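Local coordinates for conserved protein with 2 CBS domains (Pyrobaculum aerophilum, PDB 2RIH) that binds AMP through its pair of CBS domains and probably acts as an adenine-nucleotide sensor in this hyperthermophilic archaeon, at residues A[26-31]-A[57-62]; A[91-96]-A[120-125]. All coordinates share one frame; numbering follows the deposited sequence.

Contact 1 of 2, residues A[26-31]-A[57-62]; sequences EVATEL and RDILRA. With SO4 (sulfate ion), chain F.
The terminal methyl of I59, CD1, projects from helix 56-64 onto helix 24-34 and meets three residues there. With CG1 beside the backbone N (chi1 -70°) and the chain nearly extended beyond it, CD1 comes over A28, 3.9 Å from A28 CA and 4.0 Å from A28 CB. Alanine suits this place because its small side chain lets the methyl settle almost on the backbone. The neighbours on the same face are branched: V27 and L31 run obliquely past I59, V27 CG1 lying 4.0 Å and L31 CD1 4.1 Å from I59 CD1. The V27 methyl faces it because chi1 of 170° sets CG1 anti to the backbone N.

Both helices belong to a β-α-β-β-α CBS domain, and the axes of segments 26-31 and 57-62 cross at -135°. V27 and I59 also pack on V54 of the sheet, and I59 touches L60 of the second subunit. R57 points another way: NH2 donates to sulfate O4 at 2.8 Å, edge-on in the guanidinium plane, while its NH1 gives the same oxygen a weak bond. The segments meet through apolar contacts, with no hydrogen bond between them, whereas R57, D58 and R61 have been seen to bind AMP in an AMP-bound structure of this protein.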
loop_
_atom_site.group_PDB
_atom_site.type_symbol
_atom_site.label_atom_id
_atom_site.label_comp_id
_atom_site.label_asym_id
_atom_site.label_seq_id
_atom_site.Cartn_x
_atom_site.Cartn_y
_atom_site.Cartn_z
ATOM N N GLU A 26 -18.256 -5.156 -0.109
ATOM C CA GLU A 26 -18.402 -4.957 -1.553
ATOM C C GLU A 26 -17.159 -4.277 -2.115
ATOM O O GLU A 26 -16.635 -4.701 -3.151
ATOM C CB GLU A 26 -19.663 -4.155 -1.891
ATOM C CG GLU A 26 -20.934 -4.988 -1.816
ATOM C CD GLU A 26 -22.202 -4.155 -1.828
ATOM O OE1 GLU A 26 -22.115 -2.912 -1.806
ATOM O OE2 GLU A 26 -23.297 -4.751 -1.854
ATOM N N VAL A 27 -16.688 -3.239 -1.420
ATOM C CA VAL A 27 -15.456 -2.545 -1.796
ATOM C C VAL A 27 -14.263 -3.498 -1.763
ATOM O O VAL A 27 -13.484 -3.557 -2.711
ATOM C CB VAL A 27 -15.166 -1.337 -0.872
ATOM C CG1 VAL A 27 -13.743 -0.771 -1.136
ATOM C CG2 VAL A 27 -16.245 -0.271 -1.045
ATOM N N ALA A 28 -14.122 -4.228 -0.661
ATOM C CA ALA A 28 -13.069 -5.229 -0.513
ATOM C C ALA A 28 -13.070 -6.269 -1.625
ATOM O O ALA A 28 -12.011 -6.647 -2.113
ATOM C CB ALA A 28 -13.177 -5.917 0.848
ATOM N N THR A 29 -14.256 -6.725 -2.022
ATOM C CA THR A 29 -14.398 -7.728 -3.084
ATOM C C THR A 29 -13.895 -7.191 -4.426
ATOM O O THR A 29 -13.108 -7.856 -5.124
ATOM C CB THR A 29 -15.865 -8.196 -3.209
ATOM O OG1 THR A 29 -16.268 -8.811 -1.975
ATOM C CG2 THR A 29 -16.054 -9.187 -4.373
ATOM N N GLU A 30 -14.308 -5.974 -4.767
ATOM C CA GLU A 30 -13.904 -5.376 -6.035
ATOM C C GLU A 30 -12.413 -5.064 -6.081
ATOM O O GLU A 30 -11.767 -5.277 -7.102
ATOM C CB GLU A 30 -14.726 -4.125 -6.340
ATOM C CG GLU A 30 -16.206 -4.387 -6.508
ATOM C CD GLU A 30 -16.521 -5.501 -7.485
ATOM O OE1 GLU A 30 -17.339 -6.378 -7.139
ATOM O OE2 GLU A 30 -15.954 -5.499 -8.592
ATOM N N LEU A 31 -11.869 -4.573 -4.972
ATOM C CA LEU A 31 -10.427 -4.323 -4.874
ATOM C C LEU A 31 -9.611 -5.619 -4.978
ATOM O O LEU A 31 -8.595 -5.666 -5.679
ATOM C CB LEU A 31 -10.092 -3.614 -3.563
ATOM C CG LEU A 31 -10.470 -2.134 -3.425
ATOM C CD1 LEU A 31 -10.055 -1.655 -2.039
ATOM C CD2 LEU A 31 -9.829 -1.285 -4.530
ATOM N N ARG A 57 -6.202 0.170 3.338
ATOM C CA ARG A 57 -5.831 0.694 4.640
ATOM C C ARG A 57 -7.035 1.038 5.515
ATOM O O ARG A 57 -7.004 0.832 6.731
ATOM C CB ARG A 57 -4.936 1.917 4.494
ATOM C CG ARG A 57 -4.473 2.415 5.844
ATOM C CD ARG A 57 -3.066 2.939 5.811
ATOM N NE ARG A 57 -2.122 1.902 5.408
ATOM C CZ ARG A 57 -0.805 2.068 5.407
ATOM N NH1 ARG A 57 -0.272 3.213 5.815
ATOM N NH2 ARG A 57 -0.026 1.083 4.999
ATOM N N ASP A 58 -8.084 1.578 4.901
ATOM C CA ASP A 58 -9.320 1.879 5.621
ATOM C C ASP A 58 -10.023 0.585 6.030
ATOM O O ASP A 58 -10.576 0.479 7.126
ATOM C CB ASP A 58 -10.249 2.742 4.762
ATOM C CG ASP A 58 -9.642 4.098 4.424
ATOM O OD1 ASP A 58 -9.205 4.829 5.349
ATOM O OD2 ASP A 58 -9.612 4.435 3.228
ATOM N N ILE A 59 -10.000 -0.396 5.136
ATOM C CA ILE A 59 -10.556 -1.716 5.423
ATOM C C ILE A 59 -9.769 -2.395 6.556
ATOM O O ILE A 59 -10.354 -3.053 7.426
ATOM C CB ILE A 59 -10.588 -2.571 4.135
ATOM C CG1 ILE A 59 -11.655 -2.000 3.183
ATOM C CG2 ILE A 59 -10.842 -4.059 4.465
ATOM C CD1 ILE A 59 -11.510 -2.402 1.728
ATOM N N LEU A 60 -8.446 -2.222 6.546
ATOM C CA LEU A 60 -7.581 -2.744 7.595
ATOM C C LEU A 60 -8.035 -2.218 8.964
ATOM O O LEU A 60 -8.186 -2.985 9.918
ATOM C CB LEU A 60 -6.126 -2.323 7.324
ATOM C CG LEU A 60 -5.009 -2.860 8.218
ATOM C CD1 LEU A 60 -4.650 -4.272 7.802
ATOM C CD2 LEU A 60 -3.763 -1.963 8.129
ATOM N N ARG A 61 -8.236 -0.903 9.043
ATOM C CA ARG A 61 -8.692 -0.257 10.275
ATOM C C ARG A 61 -10.065 -0.779 10.707
ATOM O O ARG A 61 -10.321 -0.964 11.902
ATOM C CB ARG A 61 -8.731 1.266 10.099
ATOM C CG ARG A 61 -9.313 2.019 11.297
ATOM C CD ARG A 61 -9.311 3.533 11.093
ATOM N NE ARG A 61 -9.831 3.917 9.782
ATOM C CZ ARG A 61 -11.114 3.902 9.429
ATOM N NH1 ARG A 61 -11.452 4.271 8.198
ATOM N NH2 ARG A 61 -12.063 3.516 10.284
ATOM N N ALA A 62 -10.940 -1.017 9.729
ATOM C CA ALA A 62 -12.276 -1.566 9.965
ATOM C C ALA A 62 -12.206 -2.929 10.645
ATOM O O ALA A 62 -12.938 -3.193 11.595
ATOM C CB ALA A 62 -13.037 -1.680 8.637
HETATM S S SO4 F . 3.712 1.723 4.074
HETATM O O1 SO4 F . 4.066 0.463 4.717
HETATM O O2 SO4 F . 4.807 2.669 4.205
HETATM O O3 SO4 F . 3.465 1.503 2.666
HETATM O O4 SO4 F . 2.531 2.265 4.710
#

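Contact 2 of 2, residues A[91-96]-A[120-125]; sequences VAAEKM and RDLCFE. With SO4 (sulfate ion), chain D.
M96 N donates to A92 O at 2.9 Å, a backbone bond within helix 89-99 that joins two residues touching L122. The leucine's CG sits beside its backbone N (chi1 -64°), and chi2 of 175° extends the chain to CD1, which meets that helix. M96 reaches out to it tip to tip: the long unbranched side chain, extended beyond CG, brings CE to 3.7 Å from L122 CD1. CD1 also rests near the backbone at A93, 3.8 Å from A93 N, and 4.2 Å from A92 CB, where two small alanines admit the leucine closely.

In this second CBS domain helix 89-99 and the short, weakly bonded helix 119-123 pack on one sheet: A92 and L122 both lean on L117, and M96 on V104. F124 of the second subunit packs against M96, and a disulfide joins C123 to C123 of that subunit.

R120 turns instead to a sulfate, probably from the crystallisation liquor. Its NH1 lies 2.8 Å from O3, but the bond is weak, bent to 120° at the hydrogen; CD runs alongside the ion, 3.4 Å from O1. H103, S118, the G37 amide and R57 of the second subunit bind the same sulfate. All five residues have been seen to bind AMP in an AMP-bound structure of this protein, so the ion may mark a phosphate position. D121 accepts from the S118 amide through OD2 and pairs with K12 through OD1.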
loop_
_atom_site.group_PDB
_atom_site.type_symbol
_atom_site.label_atom_id
_atom_site.label_comp_id
_atom_site.label_asym_id
_atom_site.label_seq_id
_atom_site.Cartn_x
_atom_site.Cartn_y
_atom_site.Cartn_z
ATOM N N VAL A 91 3.400 16.341 -9.519
ATOM C CA VAL A 91 2.250 16.855 -8.782
ATOM C C VAL A 91 1.558 15.737 -7.988
ATOM O O VAL A 91 1.107 15.970 -6.866
ATOM C CB VAL A 91 1.226 17.548 -9.714
ATOM C CG1 VAL A 91 -0.058 17.870 -8.960
ATOM C CG2 VAL A 91 1.822 18.813 -10.309
ATOM N N ALA A 92 1.479 14.534 -8.565
ATOM C CA ALA A 92 0.869 13.384 -7.880
ATOM C C ALA A 92 1.741 12.911 -6.722
ATOM O O ALA A 92 1.242 12.704 -5.612
ATOM C CB ALA A 92 0.623 12.242 -8.850
ATOM N N ALA A 93 3.036 12.746 -6.992
ATOM C CA ALA A 93 4.008 12.353 -5.979
ATOM C C ALA A 93 3.969 13.294 -4.780
ATOM O O ALA A 93 3.930 12.844 -3.641
ATOM C CB ALA A 93 5.417 12.325 -6.569
ATOM N N GLU A 94 3.978 14.598 -5.049
ATOM C CA GLU A 94 3.911 15.603 -3.991
ATOM C C GLU A 94 2.619 15.488 -3.172
ATOM O O GLU A 94 2.661 15.506 -1.938
ATOM C CB GLU A 94 4.068 17.011 -4.579
ATOM C CG GLU A 94 4.431 18.081 -3.559
ATOM C CD GLU A 94 5.715 17.772 -2.793
ATOM O OE1 GLU A 94 6.627 17.108 -3.349
ATOM O OE2 GLU A 94 5.808 18.197 -1.622
ATOM N N LYS A 95 1.480 15.345 -3.844
ATOM C CA LYS A 95 0.209 15.144 -3.133
ATOM C C LYS A 95 0.236 13.877 -2.271
ATOM O O LYS A 95 -0.267 13.880 -1.151
ATOM C CB LYS A 95 -0.999 15.115 -4.087
ATOM C CG LYS A 95 -1.459 16.499 -4.543
ATOM C CD LYS A 95 -2.969 16.670 -4.423
ATOM C CE LYS A 95 -3.414 18.099 -4.744
ATOM N NZ LYS A 95 -4.737 18.444 -4.109
ATOM N N MET A 96 0.825 12.798 -2.782
ATOM C CA MET A 96 0.962 11.579 -1.990
ATOM C C MET A 96 1.809 11.840 -0.751
ATOM O O MET A 96 1.434 11.441 0.347
ATOM C CB MET A 96 1.592 10.448 -2.803
ATOM C CG MET A 96 0.662 9.829 -3.794
ATOM S SD MET A 96 1.475 8.540 -4.728
ATOM C CE MET A 96 0.377 8.498 -6.139
ATOM N N ARG A 120 3.148 2.744 -6.692
ATOM C CA ARG A 120 3.777 1.736 -7.574
ATOM C C ARG A 120 4.040 2.252 -8.976
ATOM O O ARG A 120 5.052 1.900 -9.594
ATOM C CB ARG A 120 2.859 0.540 -7.761
ATOM C CG ARG A 120 2.992 -0.565 -6.788
ATOM C CD ARG A 120 1.809 -1.507 -6.994
ATOM N NE ARG A 120 2.199 -2.875 -6.759
ATOM C CZ ARG A 120 1.750 -3.671 -5.803
ATOM N NH1 ARG A 120 0.819 -3.298 -4.931
ATOM N NH2 ARG A 120 2.252 -4.882 -5.753
ATOM N N ASP A 121 3.097 3.038 -9.492
ATOM C CA ASP A 121 3.177 3.568 -10.857
ATOM C C ASP A 121 4.281 4.608 -11.021
ATOM O O ASP A 121 4.848 4.767 -12.111
ATOM C CB ASP A 121 1.839 4.194 -11.262
ATOM C CG ASP A 121 0.691 3.198 -11.244
ATOM O OD1 ASP A 121 0.803 2.138 -11.908
ATOM O OD2 ASP A 121 -0.343 3.489 -10.586
ATOM N N LEU A 122 4.584 5.315 -9.935
ATOM C CA LEU A 122 5.520 6.429 -9.975
ATOM C C LEU A 122 6.946 6.066 -9.594
ATOM O O LEU A 122 7.894 6.729 -10.019
ATOM C CB LEU A 122 5.054 7.516 -9.003
ATOM C CG LEU A 122 3.725 8.205 -9.266
ATOM C CD1 LEU A 122 3.409 9.156 -8.131
ATOM C CD2 LEU A 122 3.761 8.934 -10.601
ATOM N N CYS A 123 7.101 5.030 -8.778
ATOM C CA CYS A 123 8.343 4.857 -8.036
ATOM C C CYS A 123 9.272 3.742 -8.501
ATOM O O CYS A 123 10.325 3.541 -7.897
ATOM C CB CYS A 123 7.999 4.688 -6.562
ATOM S SG CYS A 123 7.134 6.121 -5.935
ATOM N N PHE A 124 8.906 3.045 -9.576
ATOM C CA PHE A 124 9.738 1.954 -10.098
ATOM C C PHE A 124 10.626 2.348 -11.297
ATOM O O PHE A 124 11.835 2.089 -11.288
ATOM C CB PHE A 124 8.865 0.746 -10.459
ATOM C CG PHE A 124 8.285 0.005 -9.266
ATOM C CD1 PHE A 124 8.862 0.079 -7.998
ATOM C CD2 PHE A 124 7.186 -0.826 -9.439
ATOM C CE1 PHE A 124 8.321 -0.626 -6.921
ATOM C CE2 PHE A 124 6.646 -1.548 -8.370
ATOM C CZ PHE A 124 7.215 -1.439 -7.108
ATOM N N GLU A 125 10.047 2.970 -12.319
ATOM C CA GLU A 125 10.804 3.267 -13.539
ATOM C C GLU A 125 11.749 4.466 -13.385
ATOM O O GLU A 125 11.347 5.530 -12.924
ATOM C CB GLU A 125 9.865 3.504 -14.715
ATOM C CG GLU A 125 10.598 3.598 -16.032
ATOM C CD GLU A 125 9.694 3.903 -17.202
ATOM O OE1 GLU A 125 8.458 3.817 -17.056
ATOM O OE2 GLU A 125 10.240 4.241 -18.265
HETATM S S SO4 D . -1.759 -0.693 -5.824
HETATM O O1 SO4 D . -0.677 0.001 -5.150
HETATM O O2 SO4 D . -1.624 -0.516 -7.263
HETATM O O3 SO4 D . -1.688 -2.111 -5.541
HETATM O O4 SO4 D . -3.035 -0.173 -5.380
#

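How the contacts relate
Contact 1 closes before contact 2 opens, each within its own CBS domain, and each joins two helices that lie against a separate three-stranded mixed sheet. Their centres are 22 Å apart, on opposite sides of the chain's centre, with nearest atoms about 10 Å apart. The arrangement is that of tandem CBS domains, a Bateman module, with a comparable packing in each domain: a single apolar side chain set on the preceding helix. Both contacts reach the second subunit. R57 in segment 57-62 and R120 in segment 120-125 serve the same kind of sulfate site across the dimer: each ion is bound by R57 of one chain and R120 of the other, consistent with nucleotide binding that depends on the assembled pair.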